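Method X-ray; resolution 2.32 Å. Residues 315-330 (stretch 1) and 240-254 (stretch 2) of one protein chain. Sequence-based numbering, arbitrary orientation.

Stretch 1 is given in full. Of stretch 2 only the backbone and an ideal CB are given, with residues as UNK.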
# COMPACT_ATOMS: atom_id res chain seq x y z
N TYR B 315 26.12 -5.58 23.63
CA TYR B 315 24.86 -4.88 23.34
C TYR B 315 24.31 -5.09 21.95
O TYR B 315 23.13 -4.79 21.75
CB TYR B 315 24.95 -3.37 23.58
CG TYR B 315 25.08 -2.91 25.02
CD1 TYR B 315 24.73 -3.76 26.07
CD2 TYR B 315 25.43 -1.60 25.34
CE1 TYR B 315 24.82 -3.35 27.38
CE2 TYR B 315 25.51 -1.18 26.64
CZ TYR B 315 25.21 -2.05 27.66
OH TYR B 315 25.28 -1.64 28.96
N ASP B 316 25.09 -5.56 20.98
CA ASP B 316 24.60 -5.58 19.60
C ASP B 316 23.55 -6.67 19.41
O ASP B 316 23.79 -7.84 19.73
CB ASP B 316 25.76 -5.78 18.62
CG ASP B 316 26.57 -4.52 18.41
OD1 ASP B 316 26.03 -3.42 18.63
OD2 ASP B 316 27.76 -4.64 18.06
N GLY B 317 22.40 -6.28 18.87
CA GLY B 317 21.33 -7.20 18.58
C GLY B 317 21.48 -7.88 17.23
O GLY B 317 22.49 -7.77 16.54
N HIS B 318 20.42 -8.60 16.84
CA HIS B 318 20.39 -9.39 15.62
C HIS B 318 19.63 -8.72 14.48
O HIS B 318 19.55 -9.30 13.39
CB HIS B 318 19.79 -10.77 15.91
CG HIS B 318 20.56 -11.56 16.92
ND1 HIS B 318 21.92 -11.77 16.82
CD2 HIS B 318 20.17 -12.16 18.07
CE1 HIS B 318 22.33 -12.49 17.85
NE2 HIS B 318 21.29 -12.74 18.62
N SER B 319 19.07 -7.53 14.70
CA SER B 319 18.36 -6.82 13.65
C SER B 319 18.62 -5.33 13.78
O SER B 319 18.85 -4.80 14.87
CB SER B 319 16.85 -7.09 13.72
OG SER B 319 16.28 -6.59 14.91
N VAL B 320 18.59 -4.64 12.64
CA VAL B 320 18.84 -3.21 12.57
C VAL B 320 17.52 -2.49 12.84
O VAL B 320 16.58 -2.64 12.04
CB VAL B 320 19.42 -2.80 11.21
CG1 VAL B 320 19.75 -1.31 11.20
CG2 VAL B 320 20.66 -3.63 10.90
N PRO B 321 17.40 -1.73 13.93
CA PRO B 321 16.09 -1.13 14.27
C PRO B 321 15.56 -0.16 13.23
O PRO B 321 14.34 -0.11 13.00
CB PRO B 321 16.37 -0.43 15.61
CG PRO B 321 17.55 -1.15 16.18
CD PRO B 321 18.39 -1.54 15.00
N TYR B 322 16.43 0.62 12.59
CA TYR B 322 16.00 1.67 11.67
C TYR B 322 15.80 1.17 10.25
O TYR B 322 15.58 1.99 9.35
CB TYR B 322 17.00 2.83 11.69
CG TYR B 322 16.34 4.19 11.68
CD1 TYR B 322 15.59 4.64 12.76
CD2 TYR B 322 16.49 5.04 10.59
CE1 TYR B 322 15.00 5.88 12.75
CE2 TYR B 322 15.89 6.29 10.57
CZ TYR B 322 15.15 6.71 11.66
OH TYR B 322 14.56 7.95 11.65
N LEU B 323 15.88 -0.13 10.02
CA LEU B 323 15.66 -0.67 8.68
C LEU B 323 14.28 -0.34 8.10
O LEU B 323 14.21 -0.00 6.91
CB LEU B 323 15.89 -2.19 8.68
CG LEU B 323 15.73 -2.90 7.33
CD1 LEU B 323 16.71 -2.33 6.31
CD2 LEU B 323 15.92 -4.40 7.49
N PRO B 324 13.17 -0.42 8.85
CA PRO B 324 11.87 -0.05 8.25
C PRO B 324 11.83 1.37 7.72
O PRO B 324 11.26 1.61 6.65
CB PRO B 324 10.88 -0.26 9.40
CG PRO B 324 11.52 -1.25 10.28
CD PRO B 324 12.99 -0.97 10.21
N GLU B 325 12.41 2.33 8.45
CA GLU B 325 12.45 3.70 7.96
C GLU B 325 13.31 3.83 6.71
O GLU B 325 13.06 4.70 5.87
CB GLU B 325 12.97 4.63 9.06
CG GLU B 325 12.06 4.73 10.28
CD GLU B 325 12.20 3.56 11.24
OE1 GLU B 325 12.88 2.58 10.88
OE2 GLU B 325 11.64 3.63 12.35
N TYR B 326 14.32 2.97 6.56
CA TYR B 326 15.15 3.00 5.36
C TYR B 326 14.36 2.51 4.15
O TYR B 326 14.50 3.07 3.05
CB TYR B 326 16.40 2.15 5.57
CG TYR B 326 17.42 2.26 4.45
CD1 TYR B 326 17.78 3.50 3.93
CD2 TYR B 326 18.03 1.13 3.93
CE1 TYR B 326 18.71 3.60 2.92
CE2 TYR B 326 18.96 1.22 2.91
CZ TYR B 326 19.30 2.46 2.41
OH TYR B 326 20.22 2.56 1.40
N PHE B 327 13.54 1.47 4.32
CA PHE B 327 12.65 1.05 3.25
C PHE B 327 11.72 2.18 2.84
O PHE B 327 11.49 2.41 1.64
CB PHE B 327 11.84 -0.17 3.70
CG PHE B 327 10.95 -0.75 2.63
CD1 PHE B 327 9.70 -0.19 2.36
CD2 PHE B 327 11.35 -1.86 1.90
CE1 PHE B 327 8.89 -0.73 1.38
CE2 PHE B 327 10.53 -2.40 0.92
CZ PHE B 327 9.30 -1.83 0.66
N THR B 328 11.17 2.91 3.82
CA THR B 328 10.23 3.98 3.52
C THR B 328 10.87 5.08 2.69
O THR B 328 10.28 5.57 1.73
CB THR B 328 9.66 4.54 4.82
OG1 THR B 328 8.82 3.56 5.44
CG2 THR B 328 8.85 5.81 4.56
N ILE B 329 12.10 5.48 3.05
CA ILE B 329 12.73 6.59 2.34
C ILE B 329 13.18 6.16 0.95
O ILE B 329 13.13 6.95 0.00
CB ILE B 329 13.89 7.17 3.18
CG1 ILE B 329 14.29 8.55 2.65
CG2 ILE B 329 15.09 6.24 3.20
CD1 ILE B 329 13.17 9.57 2.71
N LEU B 330 13.62 4.91 0.79
CA LEU B 330 13.98 4.42 -0.54
C LEU B 330 12.75 4.28 -1.42
O LEU B 330 12.75 4.69 -2.59
CB LEU B 330 14.71 3.08 -0.43
CG LEU B 330 16.10 3.06 0.21
CD1 LEU B 330 16.62 1.63 0.29
CD2 LEU B 330 17.06 3.93 -0.58
N UNK B 240 30.39 -4.24 11.35
CA UNK B 240 29.69 -5.43 11.81
C UNK B 240 29.00 -5.23 13.15
O UNK B 240 28.37 -6.18 13.65
CB UNK B 240 30.67 -6.60 11.91
N UNK B 241 29.09 -4.05 13.75
CA UNK B 241 28.36 -3.74 14.97
C UNK B 241 26.95 -3.27 14.62
O UNK B 241 26.79 -2.34 13.82
CB UNK B 241 29.10 -2.68 15.79
N UNK B 242 25.95 -3.92 15.20
CA UNK B 242 24.56 -3.52 14.97
C UNK B 242 24.34 -2.07 15.39
O UNK B 242 23.59 -1.33 14.74
CB UNK B 242 23.60 -4.44 15.73
N UNK B 243 24.99 -1.64 16.47
CA UNK B 243 24.82 -0.27 16.96
C UNK B 243 25.42 0.74 15.98
O UNK B 243 24.81 1.77 15.69
CB UNK B 243 25.47 -0.11 18.34
N UNK B 244 26.63 0.46 15.47
CA UNK B 244 27.29 1.39 14.57
C UNK B 244 26.50 1.55 13.27
O UNK B 244 26.25 2.67 12.81
CB UNK B 244 28.71 0.92 14.27
N UNK B 245 26.11 0.42 12.66
CA UNK B 245 25.40 0.47 11.39
C UNK B 245 24.06 1.18 11.55
O UNK B 245 23.61 1.91 10.66
CB UNK B 245 25.19 -0.94 10.84
N UNK B 246 23.39 0.97 12.69
CA UNK B 246 22.12 1.64 12.93
C UNK B 246 22.29 3.15 13.04
O UNK B 246 21.46 3.91 12.52
CB UNK B 246 21.47 1.09 14.20
N UNK B 247 23.35 3.60 13.70
CA UNK B 247 23.65 5.03 13.74
C UNK B 247 23.89 5.58 12.33
O UNK B 247 23.33 6.62 11.96
CB UNK B 247 24.87 5.29 14.62
N UNK B 248 24.72 4.89 11.54
CA UNK B 248 24.96 5.31 10.17
C UNK B 248 23.67 5.35 9.36
O UNK B 248 23.48 6.23 8.52
CB UNK B 248 25.97 4.37 9.50
N UNK B 249 22.77 4.39 9.60
CA UNK B 249 21.52 4.35 8.85
C UNK B 249 20.62 5.52 9.23
O UNK B 249 19.96 6.11 8.37
CB UNK B 249 20.79 3.02 9.09
N UNK B 250 20.58 5.87 10.52
CA UNK B 250 19.80 7.03 10.95
C UNK B 250 20.32 8.30 10.29
O UNK B 250 19.54 9.14 9.82
CB UNK B 250 19.84 7.17 12.47
N UNK B 251 21.65 8.45 10.24
CA UNK B 251 22.23 9.61 9.57
C UNK B 251 21.87 9.63 8.09
O UNK B 251 21.53 10.68 7.54
CB UNK B 251 23.75 9.62 9.74
N UNK B 252 21.94 8.47 7.43
CA UNK B 252 21.61 8.40 6.01
C UNK B 252 20.15 8.76 5.76
O UNK B 252 19.83 9.50 4.83
CB UNK B 252 21.90 7.00 5.47
N UNK B 253 19.24 8.24 6.59
CA UNK B 253 17.82 8.51 6.42
C UNK B 253 17.53 10.00 6.60
O UNK B 253 16.67 10.57 5.91
CB UNK B 253 17.00 7.68 7.41
N UNK B 254 18.25 10.66 7.50
CA UNK B 254 18.05 12.09 7.73
C UNK B 254 18.62 12.94 6.60
O UNK B 254 18.16 14.05 6.35
CB UNK B 254 18.69 12.50 9.06

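Position 240 has phi/psi of -115/0 and an ideal CB with nothing of stretch 1 within 5.5 Å, so the visible atoms set no preference; it is Glu240, whose end leads away.

Position 241 precedes a helix, and its CB lies a tight 3.3 Å from Asp316 OD2. A small residue is favoured, and a hydroxyl could both cap the helix and donate to the carboxylate; Ser, Thr or perhaps Gly would suit. It is Ser241: OG donates to Asp316 OD2 at 2.7 Å and accepts weak capping bonds from the backbone N atoms of 243 and 244, each 3.4 Å from Ser241 OG.

At 242 the CB points toward stretch 1, 3.6 Å from Gly317 O and 3.8 Å from Asp316 CB. A short donor fits: Ser or Thr. Thr242 (chi1 m) donates from OG1 to Gly317 O at 2.7 Å, while its CG2 packs 3.4 Å from Ser319 O.

At 243 the backbone N donates to Asp316 OD1 at 3.0 Å and 150°, a bond open to any residue but proline, and the CB, pointing sideways, is 3.4 Å from Asp316 OD1. Many types would suit; it is Phe243, whose end leads away.

The CB at 244 has nothing of stretch 1 within 5.5 Å, and Thr244 does not contact stretch 1. At 245 the CB points toward stretch 1 but is 5.3 Å from Val320 CG2, which admits a medium apolar residue; Val245 stays outside contact distance.

At 246 the CB points toward stretch 1, 4.1 Å from Pro321 CD and 5.3 Å from Tyr322 N, a donor at the turn. A side chain bearing an acceptor, Asn or Asp, is indicated. Asn246 OD1 accepts from Tyr322 N at 3.0 Å and 146°.

Positions 247 and 248 find no partner across the interface; they are Leu247 and Ala248.

At 249 the CB faces Tyr322 CB at 4.6 Å and Val320 CG1 at 4.9 Å, a pocket for Leu, Ile or Met. Leu249 sets CD2 3.9 Å from Val320 CG1 and CD1 over the Tyr326 ring face, 3.8 Å from its centroid.

The sideways CB at 250 is 4.4 Å from Tyr322 CD2, suiting an aliphatic chain. Ile250 CG1 lies over the Tyr322 ring, 3.6 Å from the centroid and 15° off the normal.

Position 251 points away: Ala251. At 252 the CB is 5.3 Å from Tyr326 CE1, leaving reach for Leu or Met; Leu252 CD2 comes to 3.6 Å from Tyr326 CE1.

At 253 the CB is 3.6 Å from Tyr322 CE2 and 4.8 Å from Ile329 CG2, favouring a compact apolar residue. Val253 meets the Tyr322 ring edge through CB, and its CG2 lies 4.3 Å from Ile329 CG2.

At 254 nothing of stretch 1 lies within 5.5 Å of the CB, so stretch 1 sets no preference; it is Met254, modelled as selenomethionine.

Stretch 2 240-254: ESTFTVNLALIALVM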
# COMPACT_ATOMS: atom_id res chain seq x y z
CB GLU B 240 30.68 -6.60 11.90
CG GLU B 240 31.37 -6.90 10.58
CD GLU B 240 32.40 -8.01 10.69
OE1 GLU B 240 32.63 -8.50 11.81
OE2 GLU B 240 32.98 -8.38 9.65
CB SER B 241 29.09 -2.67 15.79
OG SER B 241 28.29 -2.22 16.87
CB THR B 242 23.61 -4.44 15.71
OG1 THR B 242 23.95 -5.81 15.43
CG2 THR B 242 22.17 -4.19 15.28
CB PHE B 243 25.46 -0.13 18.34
CG PHE B 243 25.21 1.20 18.99
CD1 PHE B 243 24.02 1.46 19.64
CD2 PHE B 243 26.19 2.18 18.97
CE1 PHE B 243 23.80 2.68 20.25
CE2 PHE B 243 25.97 3.40 19.57
CZ PHE B 243 24.77 3.65 20.21
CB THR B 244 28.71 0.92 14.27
OG1 THR B 244 29.40 0.69 15.51
CG2 THR B 244 29.46 1.97 13.47
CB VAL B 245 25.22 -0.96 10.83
CG1 VAL B 245 24.39 -0.94 9.56
CG2 VAL B 245 26.58 -1.59 10.57
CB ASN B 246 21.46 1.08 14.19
CG ASN B 246 20.04 1.58 14.37
OD1 ASN B 246 19.15 1.23 13.60
ND2 ASN B 246 19.82 2.39 15.40
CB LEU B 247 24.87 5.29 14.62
CG LEU B 247 24.65 5.27 16.13
CD1 LEU B 247 25.94 5.61 16.86
CD2 LEU B 247 23.54 6.24 16.52
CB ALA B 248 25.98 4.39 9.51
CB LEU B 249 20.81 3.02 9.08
CG LEU B 249 19.68 2.71 8.10
CD1 LEU B 249 20.21 2.64 6.68
CD2 LEU B 249 18.97 1.42 8.48
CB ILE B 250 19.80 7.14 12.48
CG1 ILE B 250 19.03 5.98 13.11
CG2 ILE B 250 19.21 8.47 12.92
CD1 ILE B 250 19.06 5.97 14.62
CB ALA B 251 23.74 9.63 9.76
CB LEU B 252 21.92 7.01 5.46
CG LEU B 252 21.62 6.80 3.97
CD1 LEU B 252 22.47 7.73 3.11
CD2 LEU B 252 21.84 5.35 3.57
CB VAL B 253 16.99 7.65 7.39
CG1 VAL B 253 15.53 8.08 7.39
CG2 VAL B 253 17.10 6.18 7.02
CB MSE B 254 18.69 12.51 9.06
CG MSE B 254 18.07 11.87 10.29
SE MSE B 254 18.98 12.37 11.95
CE MSE B 254 18.42 14.23 12.06
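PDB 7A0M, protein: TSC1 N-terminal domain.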